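Long-range contact in divalent ion tolerance protein CutA1 (Ehrlichia chaffeensis, PDB 4IYQ), which may bind copper and belongs to the trimeric CutA family of divalent ion tolerance proteins: residues L28-P33 with A96-D101. Numbering follows the deposited sequence.
Sequences LYTTTP and AIHPYD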
ATOM      1  N   LEU A  28      -6.409  -0.544   7.248  1.00 12.56           N
ATOM      2  CA  LEU A  28      -7.372   0.338   6.614  1.00  8.78           C
ATOM      3  C   LEU A  28      -6.641   1.434   5.860  1.00 13.12           C
ATOM      4  O   LEU A  28      -5.671   2.016   6.350  1.00 14.66           O
ATOM      5  CB  LEU A  28      -8.337   0.944   7.640  1.00  8.94           C
ATOM      6  CG  LEU A  28      -9.547   0.072   7.993  1.00 24.40           C
ATOM      7  CD1 LEU A  28      -9.139  -1.118   8.841  1.00 27.92           C
ATOM      8  CD2 LEU A  28     -10.634   0.864   8.689  1.00 23.11           C
ATOM      9  N   TYR A  29      -7.141   1.725   4.669  1.00 10.90           N
ATOM     10  CA  TYR A  29      -6.575   2.750   3.815  1.00  9.15           C
ATOM     11  C   TYR A  29      -7.617   3.819   3.509  1.00  9.64           C
ATOM     12  O   TYR A  29      -8.748   3.501   3.148  1.00 10.04           O
ATOM     13  CB  TYR A  29      -6.059   2.099   2.528  1.00  9.28           C
ATOM     14  CG  TYR A  29      -5.493   3.028   1.487  1.00 16.20           C
ATOM     15  CD1 TYR A  29      -4.134   3.300   1.448  1.00 12.83           C
ATOM     16  CD2 TYR A  29      -6.311   3.603   0.508  1.00 17.59           C
ATOM     17  CE1 TYR A  29      -3.589   4.123   0.478  1.00 12.71           C
ATOM     18  CE2 TYR A  29      -5.779   4.441  -0.469  1.00 20.43           C
ATOM     19  CZ  TYR A  29      -4.407   4.694  -0.478  1.00 19.74           C
ATOM     20  OH  TYR A  29      -3.839   5.510  -1.430  1.00 10.66           O
ATOM     21  N   THR A  30      -7.228   5.086   3.638  1.00 15.35           N
ATOM     22  CA  THR A  30      -8.123   6.193   3.308  1.00 13.64           C
ATOM     23  C   THR A  30      -7.283   7.387   2.844  1.00 16.48           C
ATOM     24  O   THR A  30      -6.060   7.430   3.041  1.00 10.14           O
ATOM     25  CB  THR A  30      -9.031   6.605   4.526  1.00 17.31           C
ATOM     26  OG1 THR A  30     -10.098   7.456   4.095  1.00 19.05           O
ATOM     27  CG2 THR A  30      -8.229   7.331   5.608  1.00 14.65           C
ATOM     28  N   THR A  31      -7.937   8.356   2.216  1.00 14.71           N
ATOM     29  CA  THR A  31      -7.235   9.564   1.799  1.00 19.73           C
ATOM     30  C   THR A  31      -7.938  10.816   2.354  1.00 12.20           C
ATOM     31  O   THR A  31      -9.123  10.791   2.630  1.00 12.54           O
ATOM     32  CB  THR A  31      -7.131   9.637   0.257  1.00 12.13           C
ATOM     33  OG1 THR A  31      -8.449   9.675  -0.297  1.00 14.45           O
ATOM     34  CG2 THR A  31      -6.429   8.420  -0.292  1.00 11.66           C
ATOM     35  N   THR A  32      -7.197  11.907   2.505  1.00 21.52           N
ATOM     36  CA  THR A  32      -7.728  13.143   3.079  1.00 20.33           C
ATOM     37  C   THR A  32      -7.238  14.338   2.274  1.00 20.63           C
ATOM     38  O   THR A  32      -6.209  14.258   1.618  1.00 16.83           O
ATOM     39  CB  THR A  32      -7.300  13.329   4.547  1.00 19.97           C
ATOM     40  OG1 THR A  32      -5.874  13.287   4.628  1.00 20.65           O
ATOM     41  CG2 THR A  32      -7.877  12.232   5.426  1.00 18.31           C
ATOM     42  N   PRO A  33      -7.997  15.439   2.286  1.00 23.72           N
ATOM     43  CA  PRO A  33      -7.553  16.606   1.517  1.00 25.56           C
ATOM     44  C   PRO A  33      -6.296  17.278   2.080  1.00 27.87           C
ATOM     45  O   PRO A  33      -5.518  17.820   1.307  1.00 32.55           O
ATOM     46  CB  PRO A  33      -8.762  17.550   1.580  1.00 16.87           C
ATOM     47  CG  PRO A  33      -9.579  17.081   2.723  1.00 25.93           C
ATOM     48  CD  PRO A  33      -9.365  15.604   2.809  1.00 25.27           C
ATOM     49  N   ALA A  96     -18.003   8.798   9.705  1.00 15.12           N
ATOM     50  CA  ALA A  96     -18.673   9.844  10.465  1.00 15.98           C
ATOM     51  C   ALA A  96     -17.834  11.112  10.586  1.00 24.77           C
ATOM     52  O   ALA A  96     -18.381  12.202  10.622  1.00 27.52           O
ATOM     53  CB  ALA A  96     -19.049   9.334  11.841  1.00 16.00           C
ATOM     54  N   ILE A  97     -16.510  10.990  10.646  1.00 24.33           N
ATOM     55  CA  ILE A  97     -15.686  12.166  10.917  1.00 20.32           C
ATOM     56  C   ILE A  97     -14.928  12.685   9.707  1.00 19.59           C
ATOM     57  O   ILE A  97     -14.291  13.729   9.790  1.00 22.38           O
ATOM     58  CB  ILE A  97     -14.647  11.883  12.029  1.00 22.09           C
ATOM     59  CG1 ILE A  97     -13.552  10.944  11.512  1.00 13.29           C
ATOM     60  CG2 ILE A  97     -15.339  11.344  13.276  1.00 14.52           C
ATOM     61  CD1 ILE A  97     -12.578  10.492  12.550  1.00 12.61           C
ATOM     62  N   HIS A  98     -15.010  11.971   8.587  1.00 21.55           N
ATOM     63  CA  HIS A  98     -14.259  12.320   7.375  1.00 18.43           C
ATOM     64  C   HIS A  98     -14.782  13.601   6.716  1.00 19.58           C
ATOM     65  O   HIS A  98     -15.991  13.809   6.606  1.00 21.48           O
ATOM     66  CB  HIS A  98     -14.322  11.168   6.377  1.00 14.30           C
ATOM     67  CG  HIS A  98     -13.125  11.074   5.490  1.00 30.91           C
ATOM     68  ND1 HIS A  98     -12.891  11.961   4.464  1.00 33.79           N
ATOM     69  CD2 HIS A  98     -12.088  10.202   5.480  1.00 27.44           C
ATOM     70  CE1 HIS A  98     -11.761  11.639   3.855  1.00 28.44           C
ATOM     71  NE2 HIS A  98     -11.254  10.577   4.452  1.00 23.22           N
ATOM     72  N   PRO A  99     -13.870  14.464   6.265  1.00 23.64           N
ATOM     73  CA  PRO A  99     -14.276  15.676   5.533  1.00 17.11           C
ATOM     74  C   PRO A  99     -15.034  15.391   4.233  1.00 23.66           C
ATOM     75  O   PRO A  99     -15.931  16.155   3.870  1.00 22.32           O
ATOM     76  CB  PRO A  99     -12.943  16.374   5.231  1.00 16.91           C
ATOM     77  CG  PRO A  99     -11.862  15.322   5.471  1.00 16.64           C
ATOM     78  CD  PRO A  99     -12.419  14.401   6.513  1.00 18.41           C
ATOM     79  N   TYR A 100     -14.704  14.295   3.556  1.00 26.32           N
ATOM     80  CA  TYR A 100     -15.390  13.934   2.314  1.00 27.42           C
ATOM     81  C   TYR A 100     -16.739  13.282   2.596  1.00 29.39           C
ATOM     82  O   TYR A 100     -16.870  12.499   3.534  1.00 31.93           O
ATOM     83  CB  TYR A 100     -14.548  12.965   1.467  1.00 26.73           C
ATOM     84  CG  TYR A 100     -13.242  13.501   0.908  1.00 25.30           C
ATOM     85  CD1 TYR A 100     -13.041  14.862   0.707  1.00 22.99           C
ATOM     86  CD2 TYR A 100     -12.200  12.627   0.581  1.00 26.29           C
ATOM     87  CE1 TYR A 100     -11.834  15.343   0.198  1.00 27.93           C
ATOM     88  CE2 TYR A 100     -10.992  13.094   0.071  1.00 24.22           C
ATOM     89  CZ  TYR A 100     -10.817  14.450  -0.121  1.00 28.33           C
ATOM     90  OH  TYR A 100      -9.620  14.906  -0.628  1.00 28.56           O
ATOM     91  N   ASP A 101     -17.724  13.576   1.754  1.00 33.24           N
ATOM     92  CA  ASP A 101     -19.009  12.882   1.800  1.00 34.21           C
ATOM     93  C   ASP A 101     -18.849  11.437   1.370  1.00 32.72           C
ATOM     94  O   ASP A 101     -19.453  10.537   1.944  1.00 35.73           O
ATOM     95  CB  ASP A 101     -20.031  13.568   0.891  1.00 38.55           C
ATOM     96  CG  ASP A 101     -20.386  14.951   1.366  1.00 53.30           C
ATOM     97  OD1 ASP A 101     -20.295  15.899   0.555  1.00 60.92           O
ATOM     98  OD2 ASP A 101     -20.750  15.091   2.554  1.00 58.41           O
TER
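The imidazole of His98, just past the end of helix 87-97, meets the last residues of strand 25-32 through NE2, whose single N-H is shared between two acceptors in weak, bent hydrogen bonds. One runs to the backbone oxygen of Thr31, with NE2 and O 2.8 Å apart and an N-H...O angle of 123°. The other, from NE2 to Thr30 OG1, spans 3.3 Å. The Thr31 carbonyl oxygen lies at the edge of the ring, near its plane. CG of His98 is roughly anti to the backbone N (chi1 -150°), and chi2 of -73° turns ND1 to the loop, where it accepts the Tyr100 amide at 3.1 Å in the ring plane. Thr30 OG1 donates to the Ala104 carbonyl oxygen and so can accept from NE2. Farther along, the ring of Tyr100 packs against Pro33, whose CD comes within 3.5 Å of Tyr100 CZ, while Pro99 CG touches the same CD at 3.7 Å. The Tyr100 hydroxyl is hydrogen-bonded to Glu75 on strand 69-83, and the other carboxylate oxygen of Glu75 bonds weakly to Thr31 OG1. The chemistry implies a histidine that bridges the loop after helix 87-97 to an inner strand of the antiparallel sheet, its ring held mainly by the straighter bond at ND1.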